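Local coordinates for protein oligogalacturonate lyase (Vibrio parahaemolyticus RIMD 2210633, PDB 3C5M) that probably cleaves oligogalacturonates by a lyase (elimination) reaction, as a manganese-binding enzyme built on a seven-bladed beta-propeller, at residues Gln333-His338 / Ala380-Ser385; Arg264-Ala269 / Met280-Cys285; Ile7-Glu12 / Tyr63-Glu68. One frame throughout, in Å; residues are numbered along the deposited sequence.

All three contacts lie in one seven-bladed beta-propeller. Contact 2 joins a hairpin of one blade and the chain leading out of it to the next, contact 1 joins that following blade to the next one on, and contact 3 is within the blade after that. The centres of contacts 1 and 2 are about 19 Å apart; strand 321-326 packs against both. Contacts 1 and 3 have centres about 22 Å apart, and contacts 2 and 3 about 35 Å. Contact 2 lies nearest the manganese site: the side chain of Cys-285 is about 11 Å from the ion, and strand 285-290 carries the ligand His-287. The ligands Gln-350, His-353 and His-355 belong to the chain between the segments of contact 1, which itself lies away from the metal.

Contact 1 (Gln333-His338 / Ala380-Ser385); sequences QKLCKH and ADVPES
Leu-335 fits against Ala-380, Asp-381 and Val-382 and contributes the largest buried area here. Its CG is anti to the backbone N (chi1 -151°), and the two methyls part company beyond it. CD1 meets Val-382 CG2 at 3.8 Å, with the two side chains crossing at about a right angle. The same CD1 lies 4.1 Å from Ala-380 CB. CD2 lies against the backbone oxygen of Asp-381. The methyl of Ala-380 is shared: Cys-336 SG approaches its CB to 3.5 Å. The strands belong to different blades of the beta-propeller. Strand 334-337 is the outermost strand of one blade, and strand 376-381 lies inside the next, so the apolar side chains form part of the seam between blades. Val-365 of strand 364-369 and Val-23 of strand 22-25 line the same seam. At the more exposed end, the extended chain of Gln-333 reaches Ser-385. Its amide NE2 gives a weak hydrogen bond to Ser-385 O at 3.5 Å, bent to 134° at the hydrogen. Beside the apolar group, Leu-335 O accepts a hydrogen bond from Thr-19 OG1.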
loop_
_atom_site.group_PDB
_atom_site.type_symbol
_atom_site.label_atom_id
_atom_site.label_comp_id
_atom_site.label_asym_id
_atom_site.label_seq_id
_atom_site.Cartn_x
_atom_site.Cartn_y
_atom_site.Cartn_z
ATOM N N GLN A 333 -5.702 15.130 13.967
ATOM C CA GLN A 333 -5.100 16.456 13.944
ATOM C C GLN A 333 -4.378 16.698 12.622
ATOM O O GLN A 333 -3.757 15.784 12.075
ATOM C CB GLN A 333 -4.130 16.584 15.114
ATOM C CG GLN A 333 -3.601 17.987 15.356
ATOM C CD GLN A 333 -2.851 18.107 16.684
ATOM O OE1 GLN A 333 -2.340 19.173 17.037
ATOM N NE2 GLN A 333 -2.786 17.006 17.425
ATOM N N LYS A 334 -4.463 17.918 12.102
ATOM C CA LYS A 334 -3.798 18.236 10.843
ATOM C C LYS A 334 -2.301 18.315 11.055
ATOM O O LYS A 334 -1.845 19.109 11.865
ATOM C CB LYS A 334 -4.288 19.568 10.285
ATOM C CG LYS A 334 -5.734 19.573 9.816
ATOM C CD LYS A 334 -6.033 20.863 9.053
ATOM C CE LYS A 334 -7.462 20.913 8.521
ATOM N NZ LYS A 334 -8.512 20.938 9.591
ATOM N N LEU A 335 -1.538 17.500 10.325
ATOM C CA LEU A 335 -0.074 17.488 10.464
ATOM C C LEU A 335 0.509 18.631 9.655
ATOM O O LEU A 335 1.053 19.593 10.186
ATOM C CB LEU A 335 0.526 16.170 9.945
ATOM C CG LEU A 335 1.831 15.651 10.572
ATOM C CD1 LEU A 335 2.499 14.662 9.622
ATOM C CD2 LEU A 335 2.764 16.800 10.883
ATOM N N CYS A 336 0.405 18.499 8.345
ATOM C CA CYS A 336 0.904 19.518 7.457
ATOM C C CYS A 336 -0.009 19.432 6.270
ATOM O O CYS A 336 -1.099 18.864 6.355
ATOM C CB CYS A 336 2.353 19.243 7.042
ATOM S SG CYS A 336 2.564 17.809 5.973
ATOM N N LYS A 337 0.444 19.972 5.155
ATOM C CA LYS A 337 -0.372 19.984 3.963
ATOM C C LYS A 337 0.349 19.277 2.822
ATOM O O LYS A 337 1.535 19.492 2.622
ATOM C CB LYS A 337 -0.680 21.449 3.631
ATOM C CG LYS A 337 -1.780 21.673 2.632
ATOM C CD LYS A 337 -2.356 23.092 2.715
ATOM C CE LYS A 337 -1.334 24.186 2.384
ATOM N NZ LYS A 337 -0.447 24.515 3.539
ATOM N N HIS A 338 -0.360 18.411 2.099
ATOM C CA HIS A 338 0.235 17.701 0.968
ATOM C C HIS A 338 -0.138 18.377 -0.345
ATOM O O HIS A 338 0.606 18.302 -1.316
ATOM C CB HIS A 338 -0.183 16.210 0.952
ATOM C CG HIS A 338 -1.645 15.973 0.718
ATOM N ND1 HIS A 338 -2.265 16.240 -0.487
ATOM C CD2 HIS A 338 -2.608 15.478 1.532
ATOM C CE1 HIS A 338 -3.546 15.919 -0.401
ATOM N NE2 HIS A 338 -3.780 15.454 0.814
ATOM N N ALA A 380 7.278 14.593 6.152
ATOM C CA ALA A 380 6.846 15.623 7.078
ATOM C C ALA A 380 7.197 15.217 8.504
ATOM O O ALA A 380 6.900 14.103 8.929
ATOM C CB ALA A 380 5.343 15.840 6.953
ATOM N N ASP A 381 7.831 16.124 9.241
ATOM C CA ASP A 381 8.191 15.865 10.629
ATOM C C ASP A 381 6.915 15.660 11.419
ATOM O O ASP A 381 5.849 16.082 10.987
ATOM C CB ASP A 381 8.981 17.048 11.202
ATOM C CG ASP A 381 10.479 16.944 10.923
ATOM O OD1 ASP A 381 10.872 16.596 9.775
ATOM O OD2 ASP A 381 11.271 17.222 11.853
ATOM N N VAL A 382 7.013 14.990 12.559
ATOM C CA VAL A 382 5.842 14.764 13.399
ATOM C C VAL A 382 6.191 15.045 14.845
ATOM O O VAL A 382 6.605 14.149 15.581
ATOM C CB VAL A 382 5.315 13.315 13.302
ATOM C CG1 VAL A 382 4.084 13.153 14.175
ATOM C CG2 VAL A 382 4.990 12.979 11.864
ATOM N N PRO A 383 6.020 16.300 15.275
ATOM C CA PRO A 383 6.315 16.719 16.645
ATOM C C PRO A 383 5.622 15.855 17.699
ATOM O O PRO A 383 4.647 15.167 17.406
ATOM C CB PRO A 383 5.849 18.173 16.665
ATOM C CG PRO A 383 4.779 18.200 15.623
ATOM C CD PRO A 383 5.382 17.390 14.522
ATOM N N GLU A 384 6.134 15.892 18.924
ATOM C CA GLU A 384 5.570 15.094 19.997
ATOM C C GLU A 384 4.115 15.423 20.286
ATOM O O GLU A 384 3.354 14.564 20.733
ATOM C CB GLU A 384 6.416 15.240 21.259
ATOM C CG GLU A 384 7.845 14.693 21.098
ATOM C CD GLU A 384 7.883 13.237 20.615
ATOM O OE1 GLU A 384 7.218 12.376 21.245
ATOM O OE2 GLU A 384 8.585 12.964 19.612
ATOM N N SER A 385 3.719 16.660 20.026
ATOM C CA SER A 385 2.338 17.062 20.245
ATOM C C SER A 385 1.474 16.566 19.088
ATOM O O SER A 385 0.273 16.816 19.057
ATOM C CB SER A 385 2.256 18.578 20.309
ATOM O OG SER A 385 2.776 19.135 19.114
#

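Contact 2 (Arg264-Ala269 / Met280-Cys285); sequences RVIYKA and MVMPPC
The beta hairpin of strands 264-269 and 276-281 sets Val-265 beside Val-281 as an antiparallel non-hydrogen-bonded pair, with CA atoms 4.3 Å apart. The two valine side chains diverge. One step on, Ile-266 N donates to Met-280 O at 2.8 Å, with 148° at the hydrogen. Met-280 and Met-282 are selenomethionines, introduced in place of methionine. At the other side of Val-281, Met-282 N makes a weak, bent bond to Arg-264 O. Ile-266 CD1 rests 4.0 Å from Met-280 CG. The placement of the Ile-266 side chain against that of Met-282 is doubtful. Leu-325 of the next blade packs on both Ile-266 and Met-280. Arg-264 bends at chi2 and chi3 and crosses Met-282 obliquely. Its CB lies 3.7 Å from Met-282 CB, and its CZ lies 3.8 Å from Met-282 CE. Its guanidinium points its edge at Cys-285 O, and NH1 gives that oxygen a weak bond at 3.1 Å (125° at the hydrogen). The weak bond reaches the start of strand 285-290, which bears the manganese ligand His-287. The arrangement is that of a beta-propeller blade ending in its outer hairpin, with the chain then passing to the first strand of the next blade.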
loop_
_atom_site.group_PDB
_atom_site.type_symbol
_atom_site.label_atom_id
_atom_site.label_comp_id
_atom_site.label_asym_id
_atom_site.label_seq_id
_atom_site.Cartn_x
_atom_site.Cartn_y
_atom_site.Cartn_z
ATOM N N ARG A 264 -17.967 8.474 8.874
ATOM C CA ARG A 264 -17.124 7.309 8.670
ATOM C C ARG A 264 -16.367 7.016 9.958
ATOM O O ARG A 264 -15.832 7.924 10.586
ATOM C CB ARG A 264 -16.152 7.597 7.527
ATOM C CG ARG A 264 -16.853 8.016 6.243
ATOM C CD ARG A 264 -16.133 9.169 5.560
ATOM N NE ARG A 264 -14.785 8.809 5.116
ATOM C CZ ARG A 264 -14.515 7.885 4.197
ATOM N NH1 ARG A 264 -13.256 7.632 3.860
ATOM N NH2 ARG A 264 -15.501 7.215 3.615
ATOM N N VAL A 265 -16.331 5.751 10.360
ATOM C CA VAL A 265 -15.629 5.385 11.583
ATOM C C VAL A 265 -14.645 4.238 11.391
ATOM O O VAL A 265 -14.943 3.256 10.713
ATOM C CB VAL A 265 -16.620 5.009 12.703
ATOM C CG1 VAL A 265 -17.372 6.236 13.151
ATOM C CG2 VAL A 265 -17.595 3.964 12.211
ATOM N N ILE A 266 -13.467 4.379 11.992
ATOM C CA ILE A 266 -12.426 3.369 11.902
ATOM C C ILE A 266 -12.767 2.207 12.826
ATOM O O ILE A 266 -13.301 2.404 13.913
ATOM C CB ILE A 266 -11.068 3.940 12.316
ATOM C CG1 ILE A 266 -10.756 5.188 11.490
ATOM C CG2 ILE A 266 -9.989 2.891 12.129
ATOM C CD1 ILE A 266 -9.463 5.887 11.874
ATOM N N TYR A 267 -12.442 0.997 12.392
ATOM C CA TYR A 267 -12.735 -0.194 13.168
ATOM C C TYR A 267 -11.538 -1.115 13.249
ATOM O O TYR A 267 -10.745 -1.178 12.319
ATOM C CB TYR A 267 -13.900 -0.952 12.526
ATOM C CG TYR A 267 -15.268 -0.572 13.032
ATOM C CD1 TYR A 267 -15.798 -1.168 14.176
ATOM C CD2 TYR A 267 -16.037 0.382 12.373
ATOM C CE1 TYR A 267 -17.062 -0.825 14.647
ATOM C CE2 TYR A 267 -17.300 0.732 12.839
ATOM C CZ TYR A 267 -17.805 0.125 13.973
ATOM O OH TYR A 267 -19.058 0.462 14.429
ATOM N N LYS A 268 -11.409 -1.822 14.366
ATOM C CA LYS A 268 -10.327 -2.789 14.558
ATOM C C LYS A 268 -10.970 -4.152 14.783
ATOM O O LYS A 268 -11.824 -4.301 15.650
ATOM C CB LYS A 268 -9.469 -2.434 15.779
ATOM C CG LYS A 268 -8.350 -1.425 15.530
ATOM C CD LYS A 268 -7.487 -1.219 16.788
ATOM C CE LYS A 268 -6.346 -0.224 16.539
ATOM N NZ LYS A 268 -5.626 0.153 17.789
ATOM N N ALA A 269 -10.558 -5.141 13.997
ATOM C CA ALA A 269 -11.091 -6.493 14.124
ATOM C C ALA A 269 -10.016 -7.447 14.644
ATOM O O ALA A 269 -8.908 -7.477 14.125
ATOM C CB ALA A 269 -11.595 -6.974 12.779
HETATM N N MSE A 280 -12.576 5.031 16.457
HETATM C CA MSE A 280 -12.780 6.474 16.387
HETATM C C MSE A 280 -13.364 6.936 15.056
HETATM O O MSE A 280 -13.522 6.142 14.129
HETATM C CB MSE A 280 -11.470 7.217 16.641
HETATM C CG MSE A 280 -10.565 7.347 15.429
HETATM SE SE MSE A 280 -9.026 8.533 15.727
HETATM C CE MSE A 280 -7.677 7.182 15.941
ATOM N N VAL A 281 -13.691 8.222 14.975
ATOM C CA VAL A 281 -14.246 8.802 13.758
ATOM C C VAL A 281 -13.183 8.822 12.680
ATOM O O VAL A 281 -12.016 8.551 12.940
ATOM C CB VAL A 281 -14.697 10.240 13.974
ATOM C CG1 VAL A 281 -15.745 10.287 15.062
ATOM C CG2 VAL A 281 -13.495 11.103 14.337
HETATM N N MSE A 282 -13.585 9.179 11.472
HETATM C CA MSE A 282 -12.662 9.196 10.352
HETATM C C MSE A 282 -12.774 10.484 9.579
HETATM O O MSE A 282 -13.785 10.730 8.920
HETATM C CB MSE A 282 -12.982 8.037 9.408
HETATM C CG MSE A 282 -11.859 7.032 9.190
HETATM SE SE MSE A 282 -10.483 7.570 7.974
HETATM C CE MSE A 282 -11.398 7.245 6.293
ATOM N N PRO A 283 -11.741 11.334 9.650
ATOM C CA PRO A 283 -11.801 12.596 8.906
ATOM C C PRO A 283 -11.854 12.314 7.398
ATOM O O PRO A 283 -11.474 11.231 6.945
ATOM C CB PRO A 283 -10.527 13.315 9.339
ATOM C CG PRO A 283 -9.595 12.184 9.678
ATOM C CD PRO A 283 -10.482 11.215 10.404
ATOM N N PRO A 284 -12.328 13.284 6.603
ATOM C CA PRO A 284 -12.422 13.107 5.148
ATOM C C PRO A 284 -11.085 12.721 4.509
ATOM O O PRO A 284 -10.356 13.587 4.019
ATOM C CB PRO A 284 -12.917 14.472 4.677
ATOM C CG PRO A 284 -12.278 15.412 5.675
ATOM C CD PRO A 284 -12.547 14.695 6.973
ATOM N N CYS A 285 -10.770 11.426 4.501
ATOM C CA CYS A 285 -9.504 10.954 3.933
ATOM C C CYS A 285 -9.630 9.769 2.992
ATOM O O CYS A 285 -10.515 8.936 3.153
ATOM C CB CYS A 285 -8.530 10.592 5.054
ATOM S SG CYS A 285 -7.974 12.001 6.030
#

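Contact 3 (Ile7-Glu12 / Tyr63-Glu68); sequences ITLNFE and YLLNLE
Ile-7, Leu-9 and Phe-11 project as three bumps toward Tyr-63, Leu-65 and the backbone of Leu-67. The segments run 41° apart, and the nearest CA atoms, those of Leu-9 and Leu-65, are 9.0 Å apart, so side chains span most of the distance. Strand 71-74 lies between strands 6-8 and 61-66 in the same blade of the propeller. Both Ile-7 and Leu-65 touch Ala-72 of that middle strand. Ile-7 extends CD1 to the CD1-CE1 side of the Tyr-63 ring, 3.9 Å from CE1, and the two side chains cross at about a right angle. Phe-56 meets the same tyrosine edge to face. In the middle, Leu-9 CD1 meets Leu-65 CD1 at 3.6 Å. Leu-65 has CG anti to its backbone N (chi1 176°), and its two methyls fork. CD1 takes Leu-9, while CD2 meets Phe-11 CZ at 3.8 Å. Phe-11 and Leu-65 approach tip to tip. The ring then fills the hollow between Leu-65 and the backbone of Leu-67. Leu-67 O lies near the ring plane at its edge, 3.5 Å from Phe-11 CE1, while the Leu-67 CB points away. Leu-26 and Gln-70 also touch the phenylalanine. Backbone bonds to strand 71-74, Ile-7 with Ala-72 and Leu-64 with Val-73, tie both segments to the strand between them. The two segments share no hydrogen bonds or salt bridges with each other, so the contact depends on apolar contact and fit.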
loop_
_atom_site.group_PDB
_atom_site.type_symbol
_atom_site.label_atom_id
_atom_site.label_comp_id
_atom_site.label_asym_id
_atom_site.label_seq_id
_atom_site.Cartn_x
_atom_site.Cartn_y
_atom_site.Cartn_z
ATOM N N ILE A 7 23.192 8.632 -7.614
ATOM C CA ILE A 7 22.779 10.011 -7.842
ATOM C C ILE A 7 22.767 10.762 -6.524
ATOM O O ILE A 7 22.251 10.272 -5.523
ATOM C CB ILE A 7 21.374 10.100 -8.487
ATOM C CG1 ILE A 7 20.366 9.303 -7.667
ATOM C CG2 ILE A 7 21.416 9.583 -9.910
ATOM C CD1 ILE A 7 18.971 9.351 -8.252
ATOM N N THR A 8 23.364 11.944 -6.519
ATOM C CA THR A 8 23.398 12.748 -5.309
ATOM C C THR A 8 22.222 13.730 -5.319
ATOM O O THR A 8 22.058 14.504 -6.258
ATOM C CB THR A 8 24.733 13.490 -5.205
ATOM O OG1 THR A 8 25.794 12.525 -5.127
ATOM C CG2 THR A 8 24.759 14.363 -3.965
ATOM N N LEU A 9 21.400 13.680 -4.275
ATOM C CA LEU A 9 20.214 14.529 -4.173
ATOM C C LEU A 9 20.373 15.677 -3.193
ATOM O O LEU A 9 21.266 15.663 -2.346
ATOM C CB LEU A 9 19.004 13.685 -3.749
ATOM C CG LEU A 9 18.706 12.436 -4.578
ATOM C CD1 LEU A 9 17.546 11.688 -3.960
ATOM C CD2 LEU A 9 18.390 12.830 -6.015
ATOM N N ASN A 10 19.487 16.664 -3.315
ATOM C CA ASN A 10 19.474 17.841 -2.441
ATOM C C ASN A 10 18.211 17.812 -1.597
ATOM O O ASN A 10 17.110 17.712 -2.138
ATOM C CB ASN A 10 19.487 19.121 -3.282
ATOM C CG ASN A 10 20.881 19.513 -3.718
ATOM O OD1 ASN A 10 21.728 18.655 -3.978
ATOM N ND2 ASN A 10 21.127 20.810 -3.814
ATOM N N PHE A 11 18.352 17.892 -0.280
ATOM C CA PHE A 11 17.167 17.882 0.571
ATOM C C PHE A 11 16.806 19.308 0.964
ATOM O O PHE A 11 17.592 20.011 1.597
ATOM C CB PHE A 11 17.410 17.037 1.828
ATOM C CG PHE A 11 17.527 15.556 1.559
ATOM C CD1 PHE A 11 17.930 14.688 2.566
ATOM C CD2 PHE A 11 17.235 15.029 0.306
ATOM C CE1 PHE A 11 18.046 13.328 2.337
ATOM C CE2 PHE A 11 17.346 13.666 0.065
ATOM C CZ PHE A 11 17.752 12.818 1.084
ATOM N N GLU A 12 15.616 19.740 0.573
ATOM C CA GLU A 12 15.172 21.083 0.894
ATOM C C GLU A 12 14.029 21.003 1.884
ATOM O O GLU A 12 13.020 20.347 1.637
ATOM C CB GLU A 12 14.722 21.814 -0.373
ATOM C CG GLU A 12 14.252 23.246 -0.129
ATOM C CD GLU A 12 13.937 23.995 -1.416
ATOM O OE1 GLU A 12 13.473 25.155 -1.340
ATOM O OE2 GLU A 12 14.157 23.426 -2.507
ATOM N N TYR A 63 14.902 2.862 -6.738
ATOM C CA TYR A 63 16.137 3.407 -6.179
ATOM C C TYR A 63 16.165 3.138 -4.677
ATOM O O TYR A 63 15.141 2.818 -4.081
ATOM C CB TYR A 63 16.214 4.918 -6.458
ATOM C CG TYR A 63 16.462 5.269 -7.925
ATOM C CD1 TYR A 63 17.747 5.573 -8.384
ATOM C CD2 TYR A 63 15.417 5.235 -8.862
ATOM C CE1 TYR A 63 17.987 5.833 -9.737
ATOM C CE2 TYR A 63 15.644 5.487 -10.218
ATOM C CZ TYR A 63 16.934 5.784 -10.649
ATOM O OH TYR A 63 17.169 6.007 -11.989
ATOM N N LEU A 64 17.350 3.210 -4.086
ATOM C CA LEU A 64 17.498 3.038 -2.649
ATOM C C LEU A 64 18.187 4.325 -2.241
ATOM O O LEU A 64 19.309 4.583 -2.661
ATOM C CB LEU A 64 18.397 1.849 -2.291
ATOM C CG LEU A 64 18.423 1.554 -0.783
ATOM C CD1 LEU A 64 17.073 0.998 -0.373
ATOM C CD2 LEU A 64 19.529 0.574 -0.443
ATOM N N LEU A 65 17.499 5.141 -1.456
ATOM C CA LEU A 65 18.032 6.412 -1.004
ATOM C C LEU A 65 18.637 6.275 0.375
ATOM O O LEU A 65 18.055 5.648 1.262
ATOM C CB LEU A 65 16.921 7.467 -0.965
ATOM C CG LEU A 65 17.297 8.849 -0.418
ATOM C CD1 LEU A 65 18.391 9.454 -1.270
ATOM C CD2 LEU A 65 16.070 9.768 -0.403
ATOM N N ASN A 66 19.814 6.869 0.543
ATOM C CA ASN A 66 20.525 6.871 1.818
ATOM C C ASN A 66 20.188 8.225 2.461
ATOM O O ASN A 66 20.768 9.249 2.116
ATOM C CB ASN A 66 22.032 6.750 1.558
ATOM C CG ASN A 66 22.827 6.359 2.806
ATOM O OD1 ASN A 66 23.939 5.842 2.697
ATOM N ND2 ASN A 66 22.267 6.615 3.990
ATOM N N LEU A 67 19.232 8.226 3.377
ATOM C CA LEU A 67 18.827 9.449 4.040
ATOM C C LEU A 67 19.983 10.262 4.648
ATOM O O LEU A 67 19.922 11.491 4.675
ATOM C CB LEU A 67 17.776 9.130 5.114
ATOM C CG LEU A 67 16.307 9.041 4.666
ATOM C CD1 LEU A 67 16.189 8.496 3.257
ATOM C CD2 LEU A 67 15.547 8.168 5.638
ATOM N N GLU A 68 21.046 9.606 5.105
ATOM C CA GLU A 68 22.144 10.346 5.716
ATOM C C GLU A 68 23.300 10.673 4.778
ATOM O O GLU A 68 24.281 11.292 5.176
ATOM C CB GLU A 68 22.668 9.610 6.966
ATOM C CG GLU A 68 22.987 8.140 6.769
ATOM C CD GLU A 68 23.602 7.494 8.013
ATOM O OE1 GLU A 68 22.959 7.500 9.088
ATOM O OE2 GLU A 68 24.741 6.978 7.918
#